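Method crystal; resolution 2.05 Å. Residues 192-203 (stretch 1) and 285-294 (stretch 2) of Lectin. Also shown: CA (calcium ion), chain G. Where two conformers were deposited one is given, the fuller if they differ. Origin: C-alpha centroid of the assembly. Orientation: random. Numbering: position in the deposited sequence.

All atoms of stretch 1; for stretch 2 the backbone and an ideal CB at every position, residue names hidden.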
ATOM      1  N   VAL A 192      26.664  -3.272  10.880  1.00 20.22           N
ATOM      2  CA  VAL A 192      25.464  -2.434  10.824  1.00 20.59           C
ATOM      3  C   VAL A 192      24.207  -3.298  10.752  1.00 22.25           C
ATOM      4  O   VAL A 192      23.212  -3.028  11.437  1.00 20.01           O
ATOM      5  CB  VAL A 192      25.539  -1.437   9.650  1.00 21.05           C
ATOM      6  CG1 VAL A 192      25.815  -2.159   8.294  1.00 18.99           C
ATOM      7  CG2 VAL A 192      24.260  -0.630   9.582  1.00 19.19           C
ATOM      8  N   LEU A 193      24.243  -4.355   9.941  1.00 20.07           N
ATOM      9  CA  LEU A 193      23.180  -5.340   9.784  1.00 20.51           C
ATOM     10  C   LEU A 193      23.828  -6.694   9.543  1.00 20.57           C
ATOM     11  O   LEU A 193      24.946  -6.760   9.015  1.00 19.06           O
ATOM     12  CB  LEU A 193      22.249  -5.018   8.599  1.00 18.70           C
ATOM     13  CG  LEU A 193      21.334  -3.800   8.744  1.00 21.43           C
ATOM     14  CD1 LEU A 193      20.681  -3.467   7.397  1.00 21.26           C
ATOM     15  CD2 LEU A 193      20.272  -4.074   9.809  1.00 22.30           C
ATOM     16  N   PRO A 194      23.157  -7.786   9.903  1.00 20.12           N
ATOM     17  CA  PRO A 194      23.701  -9.111   9.578  1.00 21.67           C
ATOM     18  C   PRO A 194      23.453  -9.443   8.115  1.00 22.01           C
ATOM     19  O   PRO A 194      22.437  -9.049   7.534  1.00 20.02           O
ATOM     20  CB  PRO A 194      22.911 -10.051  10.498  1.00 22.49           C
ATOM     21  CG  PRO A 194      21.562  -9.383  10.591  1.00 24.60           C
ATOM     22  CD  PRO A 194      21.891  -7.883  10.654  1.00 18.76           C
ATOM     23  N   LEU A 195      24.408 -10.152   7.510  1.00 21.01           N
ATOM     24  CA  LEU A 195      24.120 -10.883   6.279  1.00 20.71           C
ATOM     25  C   LEU A 195      23.726 -12.324   6.566  1.00 24.38           C
ATOM     26  O   LEU A 195      22.990 -12.936   5.780  1.00 19.82           O
ATOM     27  CB  LEU A 195      25.324 -10.847   5.335  1.00 21.75           C
ATOM     28  CG  LEU A 195      25.573  -9.478   4.707  1.00 18.76           C
ATOM     29  CD1 LEU A 195      26.802  -9.537   3.826  1.00 23.68           C
ATOM     30  CD2 LEU A 195      24.329  -8.998   3.927  1.00 16.84           C
ATOM     31  N   ARG A 196      24.206 -12.876   7.678  1.00 20.90           N
ATOM     32  CA  ARG A 196      23.626 -14.091   8.221  1.00 22.84           C
ATOM     33  C   ARG A 196      22.115 -13.929   8.314  1.00 25.55           C
ATOM     34  O   ARG A 196      21.621 -12.910   8.806  1.00 24.28           O
ATOM     35  CB  ARG A 196      24.228 -14.368   9.600  1.00 26.27           C
ATOM     36  CG  ARG A 196      23.657 -15.589  10.300  1.00 39.81           C
ATOM     37  CD  ARG A 196      24.248 -15.721  11.705  1.00 50.65           C
ATOM     38  NE  ARG A 196      25.708 -15.683  11.705  1.00 59.54           N
ATOM     39  CZ  ARG A 196      26.482 -16.753  11.864  1.00 72.78           C
ATOM     40  NH1 ARG A 196      25.923 -17.948  12.027  1.00 74.86           N
ATOM     41  NH2 ARG A 196      27.807 -16.633  11.852  1.00 72.89           N
ATOM     42  N   GLY A 197      21.378 -14.915   7.805  1.00 23.58           N
ATOM     43  CA  GLY A 197      19.936 -14.801   7.685  1.00 25.99           C
ATOM     44  C   GLY A 197      19.453 -14.333   6.326  1.00 25.91           C
ATOM     45  O   GLY A 197      18.254 -14.436   6.043  1.00 23.19           O
ATOM     46  N   SER A 198      20.343 -13.827   5.478  1.00 22.57           N
ATOM     47  CA  SER A 198      19.999 -13.441   4.116  0.58 22.17           C
ATOM     48  C   SER A 198      20.556 -14.464   3.131  1.00 22.62           C
ATOM     49  O   SER A 198      21.335 -15.352   3.491  1.00 21.13           O
ATOM     50  CB  SER A 198      20.530 -12.038   3.796  0.58 21.53           C
ATOM     51  OG  SER A 198      20.013 -11.096   4.715  0.58 20.29           O
ATOM     52  N   ASN A 199      20.133 -14.340   1.871  1.00 19.95           N
ATOM     53  CA  ASN A 199      20.527 -15.281   0.827  1.00 20.60           C
ATOM     54  C   ASN A 199      21.099 -14.551  -0.375  1.00 22.92           C
ATOM     55  O   ASN A 199      20.626 -13.473  -0.747  1.00 20.21           O
ATOM     56  CB  ASN A 199      19.340 -16.127   0.323  1.00 21.63           C
ATOM     57  CG  ASN A 199      18.611 -16.819   1.431  1.00 25.44           C
ATOM     58  OD1 ASN A 199      19.015 -17.887   1.875  1.00 25.36           O
ATOM     59  ND2 ASN A 199      17.527 -16.205   1.902  1.00 23.42           N
ATOM     60  N   TRP A 200      22.094 -15.165  -1.004  1.00 19.58           N
ATOM     61  CA  TRP A 200      22.435 -14.782  -2.361  1.00 22.68           C
ATOM     62  C   TRP A 200      21.319 -15.243  -3.290  1.00 23.00           C
ATOM     63  O   TRP A 200      20.922 -16.414  -3.255  1.00 18.92           O
ATOM     64  CB  TRP A 200      23.758 -15.415  -2.780  1.00 20.50           C
ATOM     65  CG  TRP A 200      24.957 -15.011  -1.963  1.00 20.25           C
ATOM     66  CD1 TRP A 200      25.463 -15.657  -0.868  1.00 20.19           C
ATOM     67  CD2 TRP A 200      25.819 -13.894  -2.205  1.00 16.90           C
ATOM     68  NE1 TRP A 200      26.588 -15.005  -0.412  1.00 21.44           N
ATOM     69  CE2 TRP A 200      26.828 -13.922  -1.218  1.00 19.09           C
ATOM     70  CE3 TRP A 200      25.840 -12.878  -3.166  1.00 19.86           C
ATOM     71  CZ2 TRP A 200      27.849 -12.971  -1.163  1.00 19.10           C
ATOM     72  CZ3 TRP A 200      26.858 -11.932  -3.110  1.00 22.51           C
ATOM     73  CH2 TRP A 200      27.848 -11.990  -2.114  1.00 19.50           C
ATOM     74  N   ILE A 201      20.786 -14.325  -4.096  1.00 21.48           N
ATOM     75  CA  ILE A 201      19.740 -14.662  -5.055  1.00 21.82           C
ATOM     76  C   ILE A 201      20.203 -14.270  -6.453  1.00 23.90           C
ATOM     77  O   ILE A 201      21.141 -13.487  -6.634  1.00 20.29           O
ATOM     78  CB  ILE A 201      18.379 -13.993  -4.730  1.00 19.86           C
ATOM     79  CG1 ILE A 201      18.482 -12.460  -4.791  1.00 20.94           C
ATOM     80  CG2 ILE A 201      17.868 -14.453  -3.361  1.00 19.36           C
ATOM     81  CD1 ILE A 201      17.129 -11.743  -4.586  1.00 18.29           C
ATOM     82  N   TRP A 202      19.525 -14.833  -7.449  1.00 19.19           N
ATOM     83  CA  TRP A 202      19.734 -14.459  -8.844  1.00 20.78           C
ATOM     84  C   TRP A 202      18.487 -14.868  -9.617  1.00 25.33           C
ATOM     85  O   TRP A 202      17.517 -15.370  -9.039  1.00 26.71           O
ATOM     86  CB  TRP A 202      20.999 -15.113  -9.416  1.00 18.60           C
ATOM     87  CG  TRP A 202      21.598 -14.371 -10.590  1.00 22.23           C
ATOM     88  CD1 TRP A 202      21.594 -14.765 -11.909  1.00 24.28           C
ATOM     89  CD2 TRP A 202      22.291 -13.113 -10.551  1.00 21.82           C
ATOM     90  NE1 TRP A 202      22.251 -13.833 -12.679  1.00 22.43           N
ATOM     91  CE2 TRP A 202      22.681 -12.808 -11.872  1.00 24.36           C
ATOM     92  CE3 TRP A 202      22.627 -12.219  -9.520  1.00 22.88           C
ATOM     93  CZ2 TRP A 202      23.384 -11.645 -12.193  1.00 23.91           C
ATOM     94  CZ3 TRP A 202      23.322 -11.066  -9.840  1.00 23.53           C
ATOM     95  CH2 TRP A 202      23.700 -10.791 -11.167  1.00 21.10           C
ATOM     96  N   THR A 203      18.502 -14.627 -10.927  1.00 25.40           N
ATOM     97  CA  THR A 203      17.475 -15.225 -11.769  1.00 26.01           C
ATOM     98  C   THR A 203      17.757 -16.717 -11.931  1.00 28.89           C
ATOM     99  O   THR A 203      18.844 -17.213 -11.612  1.00 24.63           O
ATOM    100  CB  THR A 203      17.407 -14.533 -13.131  1.00 26.87           C
ATOM    101  OG1 THR A 203      18.730 -14.178 -13.555  1.00 27.68           O
ATOM    102  CG2 THR A 203      16.550 -13.279 -13.051  1.00 28.21           C
ATOM    103  N   UNK A 285      30.297 -17.290 -11.499  1.00 30.05           N
ATOM    104  CA  UNK A 285      29.297 -17.235 -10.421  1.00 27.82           C
ATOM    105  C   UNK A 285      28.691 -15.845 -10.308  1.00 26.18           C
ATOM    106  O   UNK A 285      29.340 -14.837 -10.602  1.00 25.00           O
ATOM    107  CB  UNK A 285      29.924 -17.639  -9.085  1.00 27.82           C
ATOM    108  N   UNK A 286      27.433 -15.798  -9.872  1.00 22.43           N
ATOM    109  CA  UNK A 286      26.737 -14.525  -9.722  1.00 20.94           C
ATOM    110  C   UNK A 286      25.754 -14.596  -8.560  1.00 23.56           C
ATOM    111  O   UNK A 286      25.185 -15.654  -8.274  1.00 21.66           O
ATOM    112  CB  UNK A 286      26.009 -14.151 -11.015  1.00 20.94           C
ATOM    113  N   UNK A 287      25.538 -13.451  -7.918  1.00 21.09           N
ATOM    114  CA  UNK A 287      24.521 -13.350  -6.885  1.00 19.48           C
ATOM    115  C   UNK A 287      24.462 -11.934  -6.352  1.00 20.76           C
ATOM    116  O   UNK A 287      25.413 -11.157  -6.476  1.00 20.40           O
ATOM    117  CB  UNK A 287      24.796 -14.339  -5.750  1.00 19.48           C
ATOM    118  N   UNK A 288      23.316 -11.606  -5.761  1.00 20.21           N
ATOM    119  CA  UNK A 288      23.171 -10.370  -4.998  1.00 19.50           C
ATOM    120  C   UNK A 288      22.560 -10.731  -3.651  1.00 20.46           C
ATOM    121  O   UNK A 288      21.729 -11.643  -3.557  1.00 20.64           O
ATOM    122  CB  UNK A 288      22.313  -9.345  -5.742  1.00 19.50           C
ATOM    123  N   UNK A 289      22.997 -10.044  -2.603  1.00 20.34           N
ATOM    124  CA  UNK A 289      22.522 -10.312  -1.249  1.00 18.15           C
ATOM    125  C   UNK A 289      22.288  -8.975  -0.568  1.00 20.82           C
ATOM    126  O   UNK A 289      23.023  -8.011  -0.814  1.00 19.20           O
ATOM    127  CB  UNK A 289      23.515 -11.169  -0.461  1.00 18.15           C
ATOM    128  N   UNK A 290      21.244  -8.901   0.261  1.00 18.24           N
ATOM    129  CA  UNK A 290      20.935  -7.653   0.941  1.00 18.27           C
ATOM    130  C   UNK A 290      20.128  -7.939   2.194  1.00 22.78           C
ATOM    131  O   UNK A 290      19.417  -8.944   2.284  1.00 20.83           O
ATOM    132  CB  UNK A 290      20.175  -6.700   0.016  1.00 18.27           C
ATOM    133  N   UNK A 291      20.262  -7.041   3.159  1.00 19.62           N
ATOM    134  CA  UNK A 291      19.455  -7.032   4.369  1.00 17.77           C
ATOM    135  C   UNK A 291      18.932  -5.619   4.529  1.00 20.83           C
ATOM    136  O   UNK A 291      19.688  -4.658   4.367  1.00 21.36           O
ATOM    137  CB  UNK A 291      20.251  -7.484   5.595  1.00 17.77           C
ATOM    138  N   UNK A 292      17.646  -5.490   4.825  1.00 19.61           N
ATOM    139  CA  UNK A 292      16.991  -4.190   4.919  1.00 20.39           C
ATOM    140  C   UNK A 292      16.211  -4.151   6.218  1.00 22.34           C
ATOM    141  O   UNK A 292      15.409  -5.054   6.486  1.00 22.12           O
ATOM    142  CB  UNK A 292      16.078  -3.931   3.719  1.00 20.39           C
ATOM    143  N   UNK A 293      16.422  -3.109   7.018  1.00 20.64           N
ATOM    144  CA  UNK A 293      15.611  -2.889   8.209  1.00 21.02           C
ATOM    145  C   UNK A 293      14.845  -1.585   8.059  1.00 21.09           C
ATOM    146  O   UNK A 293      15.439  -0.543   7.759  1.00 21.89           O
ATOM    147  CB  UNK A 293      16.478  -2.867   9.469  1.00 21.02           C
ATOM    148  N   UNK A 294      13.536  -1.647   8.285  1.00 18.66           N
ATOM    149  CA  UNK A 294      12.647  -0.500   8.187  1.00 18.37           C
ATOM    150  C   UNK A 294      12.137  -0.179   9.585  1.00 20.17           C
ATOM    151  O   UNK A 294      11.716  -1.084  10.313  1.00 20.00           O
ATOM    152  CB  UNK A 294      11.491  -0.769   7.222  1.00 18.37           C
TER
HETATM  153 CA    CA G 404      30.703 -13.016 -11.531  1.00 31.38          CA

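Position 285 has phi/psi of -59/150, and its ideal CB finds nothing of stretch 1 within 5.5 Å, so many residues would suit; phi admits proline. The deposited residue is Pro285, whose backbone O binds the calcium ion at 2.5 Å from CA of chain G.

At 286 the CA-to-CB bond points toward stretch 1, and the ideal CB lies 3.7 Å from Trp202 CE2, over the indole. A small apolar group fits such a face. Ala286 is deposited: its CB stands 3.7 Å from the centroid of the Trp202 six-membered ring, 13° off the normal, a CH-pi contact.

At 287 an ideal CB would come within 3.1 Å of Trp200 CE3, which is tight and favours glycine. Gly287 is found, and its bare CA approaches both Ile201 O and Trp202 CE3 at 3.4 Å.

At 288 the backbone pairs antiparallel with Ile201: Ile201 N donates to 288 O at 2.9 Å (168°), and 288 N to Ile201 O at 3.0 Å (161°). This bridge leaves the side chain free to vary; CB points away, and a beta-branched or other apolar residue would suit the extended backbone. Val288 has chi1 p, and its CG1 still reaches Ile201 CG1 at 3.8 Å.

Position 289 points toward stretch 1, its ideal CB 4.0 Å from Trp200 CE3 and 5.0 Å from Leu195 CD2. An indole face and a leucine methyl call for a sizeable apolar side chain: leucine, isoleucine or methionine. Ile289 answers with two branches. CG2 sits 3.7 Å from the centroid of the Trp200 six-membered ring, only 7° off the normal, while CG1 lies 3.8 Å from Ser198 CB and 4.2 Å from Leu195 CD2.

Position 290 points away with no stretch 1 atom near its ideal CB, so the choice is open here; it is Ala290.

At 291 the ideal CB points toward stretch 1, 3.3 Å from Pro194 O and 3.7 Å from Ser198 OG. An acceptor beside a hydroxyl suits a short polar side chain, serine or threonine. In Thr291 (chi1 m), OG1 donates to Pro194 O at 2.7 Å and is hydrogen-bonded to Ser198 OG at 2.6 Å; CG2 lies 4.2 Å from Leu193 CB.

Position 292 points away, leaving its identity unconstrained by stretch 1; it is Ile292.

At 293 CB points toward Leu193, whose CD2 is 4.0 Å from the ideal CB, so an apolar residue suits. Leu293 keeps that contact through CB, also 4.0 Å from Leu193 CD2.

Position 294 is out of reach, and Ile294 makes no contact.

Stretch 2 285-294: PAGVIATILI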
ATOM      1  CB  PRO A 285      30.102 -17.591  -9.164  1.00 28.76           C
ATOM      2  CG  PRO A 285      31.327 -18.326  -9.679  1.00 34.84           C
ATOM      3  CD  PRO A 285      31.632 -17.680 -11.008  1.00 31.13           C
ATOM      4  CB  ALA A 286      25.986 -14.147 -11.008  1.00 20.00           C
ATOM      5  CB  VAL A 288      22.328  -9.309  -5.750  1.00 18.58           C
ATOM      6  CG1 VAL A 288      20.939  -9.820  -6.030  1.00 22.35           C
ATOM      7  CG2 VAL A 288      22.254  -7.977  -4.958  1.00 16.64           C
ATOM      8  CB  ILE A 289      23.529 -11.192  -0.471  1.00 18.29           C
ATOM      9  CG1 ILE A 289      22.968 -11.604   0.892  1.00 21.11           C
ATOM     10  CG2 ILE A 289      24.869 -10.481  -0.294  1.00 20.62           C
ATOM     11  CD1 ILE A 289      23.861 -12.648   1.594  1.00 21.14           C
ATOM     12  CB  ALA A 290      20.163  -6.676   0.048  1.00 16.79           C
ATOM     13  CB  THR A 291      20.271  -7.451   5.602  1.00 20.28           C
ATOM     14  OG1 THR A 291      20.848  -8.744   5.375  1.00 20.00           O
ATOM     15  CG2 THR A 291      19.374  -7.503   6.859  1.00 19.74           C
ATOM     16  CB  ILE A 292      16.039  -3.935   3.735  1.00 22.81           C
ATOM     17  CG1 ILE A 292      16.785  -3.973   2.401  1.00 20.62           C
ATOM     18  CG2 ILE A 292      15.297  -2.596   3.930  1.00 22.80           C
ATOM     19  CD1 ILE A 292      15.836  -4.097   1.204  1.00 21.81           C
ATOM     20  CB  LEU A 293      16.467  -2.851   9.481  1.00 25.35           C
ATOM     21  CG  LEU A 293      15.630  -2.910  10.765  1.00 25.98           C
ATOM     22  CD1 LEU A 293      16.374  -3.690  11.824  1.00 36.07           C
ATOM     23  CD2 LEU A 293      15.329  -1.524  11.284  1.00 37.62           C
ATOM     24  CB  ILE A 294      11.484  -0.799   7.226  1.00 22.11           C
ATOM     25  CG1 ILE A 294      12.015  -0.963   5.801  1.00 23.83           C
ATOM     26  CG2 ILE A 294      10.442   0.280   7.293  1.00 18.47           C
ATOM     27  CD1 ILE A 294      11.032  -1.658   4.881  1.00 27.23           C
TER
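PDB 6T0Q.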